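Local coordinates for protein putative alpha-ketoglutarate-dependent taurine dioxygenase (Burkholderia xenovorans, PDB 5HSX) that probably acts as an iron(II)- and 2-oxoglutarate-dependent dioxygenase of the TauD/TfdA family, although its substrate is not established, at residues B[164-167]-B[168-171]; B[229-232]-B[233-237]. All blocks are in the same frame, centred on the assembly; numbering follows the deposited sequence.

Interaction 1. Residues B[164-167]-B[168-171]; sequences APLR and SFVD
Arg167 and Ser168 stand next to each other in one short helix, and both reach back to Ala164, Arg167 also to Leu162 just before the helix. Ser168 N donates to Ala164 O over 3.0 Å in a bond straight to 175° at the hydrogen. The serine side chain is modelled in two conformations; in the one described here, with OG beside its own backbone N (chi1 -76°), a water 2.7 Å from Ser168 OG also gives Ala164 O a weak, long bond, a tentative bridge from the hydroxyl to the backbone one turn back.

Arg167 folds back in the same direction. A bend at chi3 (-47°) lays its guanidinium flat against the start of the helix, with Ala164 CA 3.5 Å above the guanidinium plane and over its centre, while Arg167 NH1 bonds to Leu162 O. The backbone carbonyl of Arg167 takes the N-H of Asp171 at 2.9 Å from Arg167 O to Asp171 N; the carboxylate of Asp171 lies close to that carbonyl but finds polar partners outside, Tyr159 OH by a hydrogen bond and Arg216 by a salt bridge.

Leu166 supplies the apolar part. Its CD1 meets the edge of the Phe169 ring, near the ring plane, 4.3 Å from Phe169 CD2, and its carbonyl receives Val170 N. Leu166, Phe169 and Val170 continue onto Leu242, Leu239 and Leu243 of helix 233-247. Successive i to i+4 backbone bonds with one apolar flank turned to a neighbouring helix are the mark of a short amphipathic alpha-helix, here packed on the periphery of a cupin-clan domain.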
ATOM      1  N   ALA B 164       2.053 -25.510  -2.042  1.00 19.29           N
ATOM      2  CA  ALA B 164       1.623 -26.485  -3.047  1.00 18.79           C
ATOM      3  C   ALA B 164       0.296 -27.159  -2.699  1.00 19.87           C
ATOM      4  O   ALA B 164      -0.547 -27.299  -3.606  1.00 19.00           O
ATOM      5  CB  ALA B 164       2.727 -27.532  -3.270  1.00 19.17           C
ATOM      6  N   PRO B 165       0.038 -27.599  -1.463  1.00 16.64           N
ATOM      7  CA  PRO B 165      -1.274 -28.199  -1.194  1.00 19.26           C
ATOM      8  C   PRO B 165      -2.411 -27.216  -1.364  1.00 16.00           C
ATOM      9  O   PRO B 165      -3.475 -27.599  -1.864  1.00 17.65           O
ATOM     10  CB  PRO B 165      -1.140 -28.700   0.251  1.00 21.09           C
ATOM     11  CG  PRO B 165       0.370 -28.849   0.451  1.00 20.60           C
ATOM     12  CD  PRO B 165       0.916 -27.682  -0.279  1.00 17.82           C
ATOM     13  N   LEU B 166      -2.211 -25.948  -0.990  1.00 15.25           N
ATOM     14  CA  LEU B 166      -3.265 -24.959  -1.202  1.00 16.06           C
ATOM     15  C   LEU B 166      -3.500 -24.710  -2.691  1.00 16.18           C
ATOM     16  O   LEU B 166      -4.653 -24.589  -3.130  1.00 15.25           O
ATOM     17  CB  LEU B 166      -2.929 -23.652  -0.478  1.00 18.21           C
ATOM     18  CG  LEU B 166      -3.588 -23.505   0.899  1.00 23.97           C
ATOM     19  CD1 LEU B 166      -5.119 -23.436   0.783  1.00 21.63           C
ATOM     20  CD2 LEU B 166      -3.155 -24.663   1.792  1.00 25.17           C
ATOM     21  N   ARG B 167      -2.428 -24.634  -3.485  1.00 16.43           N
ATOM     22  CA  ARG B 167      -2.596 -24.443  -4.931  1.00 17.86           C
ATOM     23  C   ARG B 167      -3.415 -25.574  -5.549  1.00 18.47           C
ATOM     24  O   ARG B 167      -4.368 -25.329  -6.302  1.00 18.00           O
ATOM     25  CB  ARG B 167      -1.229 -24.345  -5.627  1.00 17.94           C
ATOM     26  CG  ARG B 167      -0.424 -23.088  -5.256  1.00 18.49           C
ATOM     27  CD  ARG B 167       0.802 -22.865  -6.140  1.00 19.59           C
ATOM     28  NE  ARG B 167       1.647 -24.041  -6.358  1.00 23.68           N
ATOM     29  CZ  ARG B 167       2.778 -24.302  -5.705  1.00 26.25           C
ATOM     30  NH1 ARG B 167       3.207 -23.492  -4.735  1.00 22.63           N
ATOM     31  NH2 ARG B 167       3.487 -25.384  -6.020  1.00 24.45           N
ATOM     32  N   SER B 168      -3.048 -26.825  -5.253  1.00 17.01           N
ATOM     33  CA  SER B 168      -3.798 -27.962  -5.785  0.52 22.30           C
ATOM     34  C   SER B 168      -5.250 -27.926  -5.338  1.00 20.00           C
ATOM     35  O   SER B 168      -6.156 -28.295  -6.101  1.00 19.68           O
ATOM     36  CB  SER B 168      -3.150 -29.277  -5.351  0.52 21.33           C
ATOM     37  OG  SER B 168      -1.994 -29.534  -6.107  0.52 23.06           O
ATOM     38  N   PHE B 169      -5.491 -27.489  -4.097  1.00 15.29           N
ATOM     39  CA  PHE B 169      -6.852 -27.378  -3.579  1.00 20.45           C
ATOM     40  C   PHE B 169      -7.671 -26.341  -4.352  1.00 19.83           C
ATOM     41  O   PHE B 169      -8.762 -26.644  -4.848  1.00 17.86           O
ATOM     42  CB  PHE B 169      -6.797 -27.029  -2.087  1.00 13.73           C
ATOM     43  CG  PHE B 169      -8.149 -26.940  -1.422  1.00 18.93           C
ATOM     44  CD1 PHE B 169      -9.108 -27.923  -1.621  1.00 18.44           C
ATOM     45  CD2 PHE B 169      -8.438 -25.886  -0.567  1.00 23.50           C
ATOM     46  CE1 PHE B 169     -10.347 -27.841  -0.991  1.00 21.73           C
ATOM     47  CE2 PHE B 169      -9.673 -25.796   0.061  1.00 22.75           C
ATOM     48  CZ  PHE B 169     -10.626 -26.765  -0.145  1.00 21.51           C
ATOM     49  N   VAL B 170      -7.175 -25.104  -4.456  1.00 15.98           N
ATOM     50  CA  VAL B 170      -7.971 -24.068  -5.105  1.00 15.53           C
ATOM     51  C   VAL B 170      -8.054 -24.282  -6.614  1.00 20.24           C
ATOM     52  O   VAL B 170      -9.003 -23.806  -7.243  1.00 17.81           O
ATOM     53  CB  VAL B 170      -7.444 -22.653  -4.770  1.00 17.07           C
ATOM     54  CG1 VAL B 170      -7.446 -22.450  -3.254  1.00 16.48           C
ATOM     55  CG2 VAL B 170      -6.050 -22.434  -5.338  1.00 18.04           C
ATOM     56  N   ASP B 171      -7.107 -25.017  -7.211  1.00 16.55           N
ATOM     57  CA  ASP B 171      -7.206 -25.337  -8.641  1.00 19.25           C
ATOM     58  C   ASP B 171      -8.570 -25.919  -8.996  1.00 20.54           C
ATOM     59  O   ASP B 171      -9.112 -25.653 -10.079  1.00 23.99           O
ATOM     60  CB  ASP B 171      -6.131 -26.349  -9.052  1.00 22.13           C
ATOM     61  CG  ASP B 171      -4.759 -25.743  -9.206  1.00 20.29           C
ATOM     62  OD1 ASP B 171      -4.631 -24.500  -9.275  1.00 17.53           O
ATOM     63  OD2 ASP B 171      -3.794 -26.540  -9.260  1.00 19.58           O
TER
HETATM   64  O   HOH W   1       0.667 -29.685  -5.625  1.00 40.10           O

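Interaction 2. Residues B[229-232]-B[233-237]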
ATOM      1  N   VAL B 229     -18.223 -22.758  -4.411  1.00 15.82           N
ATOM      2  CA  VAL B 229     -19.229 -23.769  -4.733  1.00 19.27           C
ATOM      3  C   VAL B 229     -18.883 -25.088  -4.055  1.00 20.94           C
ATOM      4  O   VAL B 229     -17.723 -25.523  -4.059  1.00 19.64           O
ATOM      5  CB  VAL B 229     -19.339 -23.944  -6.256  1.00 19.65           C
ATOM      6  CG1 VAL B 229     -20.300 -25.075  -6.595  1.00 21.18           C
ATOM      7  CG2 VAL B 229     -19.800 -22.633  -6.894  1.00 21.35           C
ATOM      8  N   GLY B 230     -19.887 -25.723  -3.447  1.00 16.35           N
ATOM      9  CA  GLY B 230     -19.753 -27.102  -3.009  1.00 18.04           C
ATOM     10  C   GLY B 230     -19.125 -27.307  -1.650  1.00 18.54           C
ATOM     11  O   GLY B 230     -18.866 -28.460  -1.279  1.00 16.89           O
ATOM     12  N   VAL B 231     -18.867 -26.233  -0.900  1.00 17.24           N
ATOM     13  CA  VAL B 231     -18.389 -26.329   0.474  1.00 16.66           C
ATOM     14  C   VAL B 231     -19.429 -25.652   1.371  1.00 16.86           C
ATOM     15  O   VAL B 231     -20.339 -24.976   0.897  1.00 16.75           O
ATOM     16  CB  VAL B 231     -16.990 -25.696   0.664  1.00 18.29           C
ATOM     17  CG1 VAL B 231     -15.979 -26.325  -0.318  1.00 14.57           C
ATOM     18  CG2 VAL B 231     -17.026 -24.188   0.468  1.00 15.64           C
ATOM     19  N   SER B 232     -19.295 -25.858   2.677  1.00 16.56           N
ATOM     20  CA  SER B 232     -20.272 -25.295   3.600  1.00 21.77           C
ATOM     21  C   SER B 232     -20.100 -23.778   3.706  1.00 19.19           C
ATOM     22  O   SER B 232     -19.050 -23.228   3.352  1.00 17.04           O
ATOM     23  CB  SER B 232     -20.142 -25.941   4.979  1.00 20.38           C
ATOM     24  OG  SER B 232     -19.062 -25.372   5.712  1.00 15.87           O
ATOM     25  N   PRO B 233     -21.129 -23.073   4.170  1.00 16.14           N
ATOM     26  CA  PRO B 233     -20.993 -21.618   4.323  1.00 17.94           C
ATOM     27  C   PRO B 233     -19.798 -21.216   5.170  1.00 14.50           C
ATOM     28  O   PRO B 233     -19.118 -20.243   4.818  1.00 15.90           O
ATOM     29  CB  PRO B 233     -22.331 -21.218   4.962  1.00 17.31           C
ATOM     30  CG  PRO B 233     -23.319 -22.261   4.380  1.00 16.45           C
ATOM     31  CD  PRO B 233     -22.515 -23.535   4.407  1.00 16.95           C
ATOM     32  N   ARG B 234     -19.517 -21.932   6.269  1.00 15.49           N
ATOM     33  CA  ARG B 234     -18.378 -21.558   7.114  1.00 13.77           C
ATOM     34  C   ARG B 234     -17.061 -21.933   6.445  1.00 15.76           C
ATOM     35  O   ARG B 234     -16.090 -21.174   6.495  1.00 15.15           O
ATOM     36  CB  ARG B 234     -18.485 -22.222   8.489  1.00 15.51           C
ATOM     37  CG  ARG B 234     -17.284 -21.908   9.436  1.00 15.43           C
ATOM     38  CD  ARG B 234     -17.083 -20.392   9.652  1.00 14.74           C
ATOM     39  NE  ARG B 234     -15.972 -20.157  10.592  1.00 14.98           N
ATOM     40  CZ  ARG B 234     -15.313 -19.017  10.726  1.00 17.70           C
ATOM     41  NH1 ARG B 234     -15.654 -17.952  10.009  1.00 16.44           N
ATOM     42  NH2 ARG B 234     -14.297 -18.948  11.593  1.00 15.34           N
ATOM     43  N   GLU B 235     -17.010 -23.098   5.795  1.00 15.60           N
ATOM     44  CA  GLU B 235     -15.808 -23.446   5.045  1.00 14.12           C
ATOM     45  C   GLU B 235     -15.500 -22.385   3.993  1.00 13.56           C
ATOM     46  O   GLU B 235     -14.344 -21.961   3.841  1.00 14.38           O
ATOM     47  CB  GLU B 235     -15.983 -24.822   4.400  1.00 13.18           C
ATOM     48  CG  GLU B 235     -16.008 -25.970   5.439  1.00 13.89           C
ATOM     49  CD  GLU B 235     -16.569 -27.262   4.863  1.00 19.37           C
ATOM     50  OE1 GLU B 235     -16.937 -27.267   3.669  1.00 17.68           O
ATOM     51  OE2 GLU B 235     -16.656 -28.262   5.614  1.00 17.82           O
ATOM     52  N   SER B 236     -16.527 -21.962   3.247  1.00 12.98           N
ATOM     53  CA  SER B 236     -16.366 -20.935   2.225  1.00 13.86           C
ATOM     54  C   SER B 236     -15.854 -19.643   2.848  1.00 18.75           C
ATOM     55  O   SER B 236     -14.894 -19.035   2.361  1.00 14.97           O
ATOM     56  CB  SER B 236     -17.705 -20.690   1.515  1.00 15.32           C
ATOM     57  OG  SER B 236     -17.623 -19.608   0.602  1.00 17.00           O
ATOM     58  N   GLN B 237     -16.480 -19.224   3.946  1.00 12.84           N
ATOM     59  CA  GLN B 237     -16.082 -17.973   4.591  1.00 12.76           C
ATOM     60  C   GLN B 237     -14.610 -18.009   5.014  1.00 15.36           C
ATOM     61  O   GLN B 237     -13.850 -17.063   4.760  1.00 15.06           O
ATOM     62  CB  GLN B 237     -16.988 -17.709   5.793  1.00 17.16           C
ATOM     63  CG  GLN B 237     -16.639 -16.433   6.595  1.00 16.76           C
ATOM     64  CD  GLN B 237     -17.657 -16.170   7.676  1.00 16.44           C
ATOM     65  OE1 GLN B 237     -17.860 -16.999   8.574  1.00 15.01           O
ATOM     66  NE2 GLN B 237     -18.332 -15.018   7.593  1.00 24.20           N
TER
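Ser232 and Glu235 exchange hydrogen bonds in a capping box at the N terminus of helix 233-247, each side chain accepting from the backbone of the other residue. Ser232 is the N-cap: its OG takes the N-H of Glu235 at 3.1 Å from Glu235 N, with an angle of 166° at the hydrogen. The hydroxyl can do so because it is held between its own backbone N and carbonyl carbon (chi1 80°), which swings it over the first turn. In return Ser232 N donates to Glu235 OE1 across 2.9 Å, a nearly straight bond that meets the oxygen from above the carboxylate plane rather than within it. A negative carboxylate at this end would be expected to interact favourably with the helix dipole.

The backbone joins in as well. Ser236 N bonds to Ser232 O at 2.8 Å, the first i to i+4 link of the helix, and Gln237 N follows with Pro233 O. Pro233, which has no N-H to offer, occupies the first helical position, where none is required.

Van der Waals contact comes from Val231, directly before the cap. Its CG2 rests against Ser236 CB at 3.7 Å, carbon on carbon, putting the valine alongside the opening turn. Separately, Val231 CB approaches the carboxylate oxygen Glu235 OE1 to 3.4 Å. The hydroxyl of Ser236 bonds Ile228 N at the end of strand 225-228, connecting the helix start to the preceding strand.

Farther along the same turn, a side-chain pair adds one more polar link: Arg234 NH1 donates to Gln237 OE1 over 2.8 Å, reaching that oxygen from above its carbonyl plane.

Followed from the N terminus, the two contacts come in series, neither nested nor crossed. Interaction 1 lies wholly within helix 164-171, closing single helical turns just before the chain enters strand 174-179. That strand pairs with 200-209 and with 225-228, and the loop after 225-228 leads into interaction 2, where residues 229-232 close onto the start of helix 233-247. The two sites are about 16 Å apart between centres and do not touch, but the fold joins them twice: through strand 174-179, on which Val229 packs, and through helix 233-247, whose later turns receive the apolar flank of helix 164-171.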